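Local coordinates for Sb(V)-As(V) reductase (Leishmania major, PDB 2J6P), which probably reduces arsenate and antimonate, using a rhodanese-like domain related to Cdc25 phosphatases, at residues Asn45-Thr48 / Ile49-Thr52; Ser78-Arg81 / Ala82-Ala86. One frame throughout, in Å; residues are numbered along the deposited sequence.

Both contacts are local and lie in the rhodanese-like domain, in series along the chain. Contact 1 (45-52) is the turn between strand 44-45 and helix 53-65. Contact 2 (78-86) is the end of the anion-binding loop and the first turns of helix 81-96. Their centres are 11 Å apart. They meet at T48, where OG1 lies 2.8 Å from O of R81, a probable hydrogen bond that ties the turn to the start of helix 81-96. Close by, CG2 of T48 packs 3.8 Å from CB of K84. The side chain of T48 is about 5 Å from another bound sulfate, not the one held in contact 2.

Contact 1 of 2, residues Asn45-Thr48 / Ile49-Thr52; sequences NMPT and ISCT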
loop_
_atom_site.group_PDB
_atom_site.type_symbol
_atom_site.label_atom_id
_atom_site.label_comp_id
_atom_site.label_asym_id
_atom_site.label_seq_id
_atom_site.Cartn_x
_atom_site.Cartn_y
_atom_site.Cartn_z
ATOM N N ASN A 45 -7.197 18.801 -8.178
ATOM C CA ASN A 45 -6.675 17.414 -8.152
ATOM C C ASN A 45 -5.206 17.389 -8.427
ATOM O O ASN A 45 -4.791 17.752 -9.487
ATOM C CB ASN A 45 -7.501 16.421 -9.111
ATOM C CG ASN A 45 -7.117 14.820 -8.932
ATOM O OD1 ASN A 45 -6.562 14.231 -7.827
ATOM N ND2 ASN A 45 -7.323 14.138 -10.074
ATOM N N MET A 46 -4.379 16.917 -7.501
ATOM C CA MET A 46 -3.004 16.805 -7.889
ATOM C C MET A 46 -2.623 15.390 -7.492
ATOM O O MET A 46 -2.200 15.149 -6.313
ATOM C CB MET A 46 -2.132 17.820 -7.082
ATOM C CG MET A 46 -2.439 19.287 -7.409
ATOM S SD MET A 46 -1.600 19.760 -8.940
ATOM C CE MET A 46 0.120 19.582 -8.498
ATOM N N PRO A 47 -2.785 14.421 -8.424
ATOM C CA PRO A 47 -2.638 13.033 -7.927
ATOM C C PRO A 47 -1.172 12.829 -7.582
ATOM O O PRO A 47 -0.227 12.977 -8.441
ATOM C CB PRO A 47 -3.041 12.143 -9.141
ATOM C CG PRO A 47 -3.260 13.101 -10.262
ATOM C CD PRO A 47 -3.097 14.506 -9.846
ATOM N N THR A 48 -0.938 12.517 -6.334
ATOM C CA THR A 48 0.471 12.276 -5.894
ATOM C C THR A 48 1.208 11.226 -6.760
ATOM O O THR A 48 2.417 11.329 -7.001
ATOM C CB THR A 48 0.440 11.832 -4.422
ATOM O OG1 THR A 48 -0.022 13.012 -3.689
ATOM C CG2 THR A 48 1.909 11.514 -3.912
ATOM N N ILE A 49 0.495 10.183 -7.205
ATOM C CA ILE A 49 1.161 9.120 -7.887
ATOM C C ILE A 49 1.826 9.551 -9.169
ATOM O O ILE A 49 2.774 8.932 -9.589
ATOM C CB ILE A 49 0.137 7.927 -8.052
ATOM C CG1 ILE A 49 0.762 6.692 -8.515
ATOM C CG2 ILE A 49 -0.902 8.250 -9.022
ATOM C CD1 ILE A 49 -0.394 5.590 -8.724
ATOM N N SER A 50 1.314 10.587 -9.843
ATOM C CA SER A 50 1.799 10.860 -11.143
ATOM C C SER A 50 2.207 12.314 -11.375
ATOM O O SER A 50 2.662 12.607 -12.486
ATOM C CB SER A 50 0.667 10.460 -12.075
ATOM O OG SER A 50 -0.499 11.302 -11.896
ATOM N N CYS A 51 1.942 13.246 -10.419
ATOM C CA CYS A 51 2.342 14.657 -10.561
ATOM C C CYS A 51 3.834 14.833 -10.522
ATOM O O CYS A 51 4.507 14.027 -9.910
ATOM C CB CYS A 51 1.791 15.544 -9.488
ATOM S SG CYS A 51 0.125 15.866 -9.808
ATOM N N THR A 52 4.361 15.784 -11.318
ATOM C CA THR A 52 5.793 15.925 -11.427
ATOM C C THR A 52 6.156 17.269 -10.822
ATOM O O THR A 52 5.292 18.036 -10.512
ATOM C CB THR A 52 6.296 15.865 -12.843
ATOM O OG1 THR A 52 5.673 16.995 -13.535
ATOM C CG2 THR A 52 5.800 14.524 -13.562
HETATM O O HOH W 1 4.649 11.430 -8.833
#
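The carbonyl O of P47 accepts two backbone N-H groups. N of C51 lies 2.9 Å from O of P47, nearly in line with the C=O bond (179° at the oxygen). N of S50 reaches the same O of P47 at 3.2 Å, but from above the carbonyl plane. The second bond closes a beta turn with T48 and I49 at its corners. The first adds a five-residue alpha turn. Together they reverse the chain after strand 44-45, just before helix 53-65 of the rhodanese-like domain. The side chains of M46, P47 and C51 meet beside the turn. C51 has SG beside its backbone N (chi1 -77°), and this sends the sulfur back over P47. There SG of C51 touches CD of P47 at 3.5 Å. CE of M46 meets SG of C51 from another side at 3.9 Å. Y56 of helix 53-65 packs on both M46 and C51. OG of S50 approaches the same face of the P47 ring as the sulfur, 3.7 Å from CG of P47. ND2 of N87 of a neighbouring subunit bonds to O of S50. NH1 of R88, in the same chain, bonds to O of T48. One water also bridges the turn, donating to O of T48 at 2.9 Å and to O of C51 at 2.8 Å.

Contact 2 of 2, residues Ser78-Arg81 / Ala82-Ala86; sequences SLVR and APKGA. With SO4 (sulfate ion), chain I.
R81 opens helix 81-96, with its O bonded to N of G85 at 3.0 Å, and it also grips a sulfate. O1 of the ion is bound twice by R81, through backbone N and through NE. The bond from NE of R81 to O1 is 3.1 Å long and nearly straight (172°), at the edge of the guanidinium and in its plane. NH2 of R81 adds a bond to O4 at 3.2 Å. O2 accepts the N-H groups of L79 (N to O2 2.6 Å) and V80. N of Q77 also bonds to the ion. The same N-H groups of L79, V80 and R81 NE also bond to the sulfonate of a buffer molecule (EPE), which probably alternates with the sulfate. CG of R81 lies beside the backbone N (chi1 -69°) and the chain bends at chi3, which curls the guanidinium back to the ion. D32 and D34 form salt bridges with NH1 and position this group. C75 to R81 form the CX5R loop of Cdc25 phosphatases and their arsenate reductase relatives. The sulfate, probably from the crystallisation liquor, is consistent with an oxyanion site.

Behind the loop, N of K84 bonds to O of V80 at 3.1 Å. K84 and V80 run side by side, with CD of K84 4.0 Å from CG1 of V80. OG of S78 touches CB of A82 at 3.5 Å and bonds to the carbonyl of L106. S78, A82 and A86 pack on V105, so the start of helix 81-96 lies against strand 102-106 of the parallel sheet.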
loop_
_atom_site.group_PDB
_atom_site.type_symbol
_atom_site.label_atom_id
_atom_site.label_comp_id
_atom_site.label_asym_id
_atom_site.label_seq_id
_atom_site.Cartn_x
_atom_site.Cartn_y
_atom_site.Cartn_z
ATOM N N SER A 78 -5.196 10.208 4.087
ATOM C CA SER A 78 -4.180 11.202 4.427
ATOM C C SER A 78 -2.928 10.640 5.162
ATOM O O SER A 78 -2.394 11.265 6.152
ATOM C CB SER A 78 -4.839 12.367 5.197
ATOM O OG SER A 78 -5.505 13.237 4.244
ATOM N N LEU A 79 -2.562 9.401 4.806
ATOM C CA LEU A 79 -1.422 8.722 5.481
ATOM C C LEU A 79 -0.245 8.653 4.534
ATOM O O LEU A 79 0.881 8.819 4.998
ATOM C CB LEU A 79 -1.728 7.297 5.958
ATOM C CG LEU A 79 -2.863 7.108 7.039
ATOM C CD1 LEU A 79 -2.740 5.688 7.434
ATOM C CD2 LEU A 79 -2.602 8.012 8.388
ATOM N N VAL A 80 -0.531 8.558 3.233
ATOM C CA VAL A 80 0.555 8.416 2.255
ATOM C C VAL A 80 0.445 9.534 1.232
ATOM O O VAL A 80 1.333 10.378 1.113
ATOM C CB VAL A 80 0.526 7.000 1.520
ATOM C CG1 VAL A 80 1.675 6.933 0.378
ATOM C CG2 VAL A 80 0.631 5.827 2.644
ATOM N N ARG A 81 -0.655 9.568 0.490
ATOM C CA ARG A 81 -0.620 10.455 -0.681
ATOM C C ARG A 81 -0.701 11.908 -0.305
ATOM O O ARG A 81 -0.058 12.711 -0.955
ATOM C CB ARG A 81 -1.703 10.073 -1.741
ATOM C CG ARG A 81 -1.280 8.748 -2.321
ATOM C CD ARG A 81 -2.372 8.083 -3.178
ATOM N NE ARG A 81 -3.456 7.733 -2.237
ATOM C CZ ARG A 81 -4.710 7.560 -2.620
ATOM N NH1 ARG A 81 -5.037 7.544 -3.906
ATOM N NH2 ARG A 81 -5.608 7.345 -1.711
ATOM N N ALA A 82 -1.500 12.282 0.717
ATOM C CA ALA A 82 -1.638 13.748 1.023
ATOM C C ALA A 82 -0.334 14.251 1.632
ATOM O O ALA A 82 0.164 15.329 1.315
ATOM C CB ALA A 82 -2.876 13.981 1.989
ATOM N N PRO A 83 0.195 13.560 2.646
ATOM C CA PRO A 83 1.457 14.136 3.121
ATOM C C PRO A 83 2.619 14.180 2.145
ATOM O O PRO A 83 3.470 15.064 2.233
ATOM C CB PRO A 83 1.776 13.277 4.399
ATOM C CG PRO A 83 0.995 12.126 4.303
ATOM C CD PRO A 83 -0.306 12.523 3.580
ATOM N N LYS A 84 2.720 13.174 1.269
ATOM C CA LYS A 84 3.703 13.247 0.194
ATOM C C LYS A 84 3.488 14.432 -0.709
ATOM O O LYS A 84 4.457 15.106 -0.952
ATOM C CB LYS A 84 3.753 11.979 -0.679
ATOM C CG LYS A 84 4.440 10.822 0.111
ATOM C CD LYS A 84 4.320 9.625 -0.812
ATOM C CE LYS A 84 5.664 9.198 -1.240
ATOM N NZ LYS A 84 6.127 8.082 -0.352
ATOM N N GLY A 85 2.241 14.650 -1.183
ATOM C CA GLY A 85 1.911 15.867 -1.994
ATOM C C GLY A 85 2.263 17.153 -1.241
ATOM O O GLY A 85 2.817 18.110 -1.802
ATOM N N ALA A 86 1.967 17.176 0.055
ATOM C CA ALA A 86 2.228 18.429 0.859
ATOM C C ALA A 86 3.737 18.667 1.010
ATOM O O ALA A 86 4.207 19.813 0.968
ATOM C CB ALA A 86 1.561 18.337 2.223
HETATM S S SO4 I . -3.605 6.721 1.855
HETATM O O1 SO4 I . -2.733 7.104 0.743
HETATM O O2 SO4 I . -3.228 7.613 3.013
HETATM O O3 SO4 I . -3.479 5.307 2.281
HETATM O O4 SO4 I . -4.949 6.915 1.420
#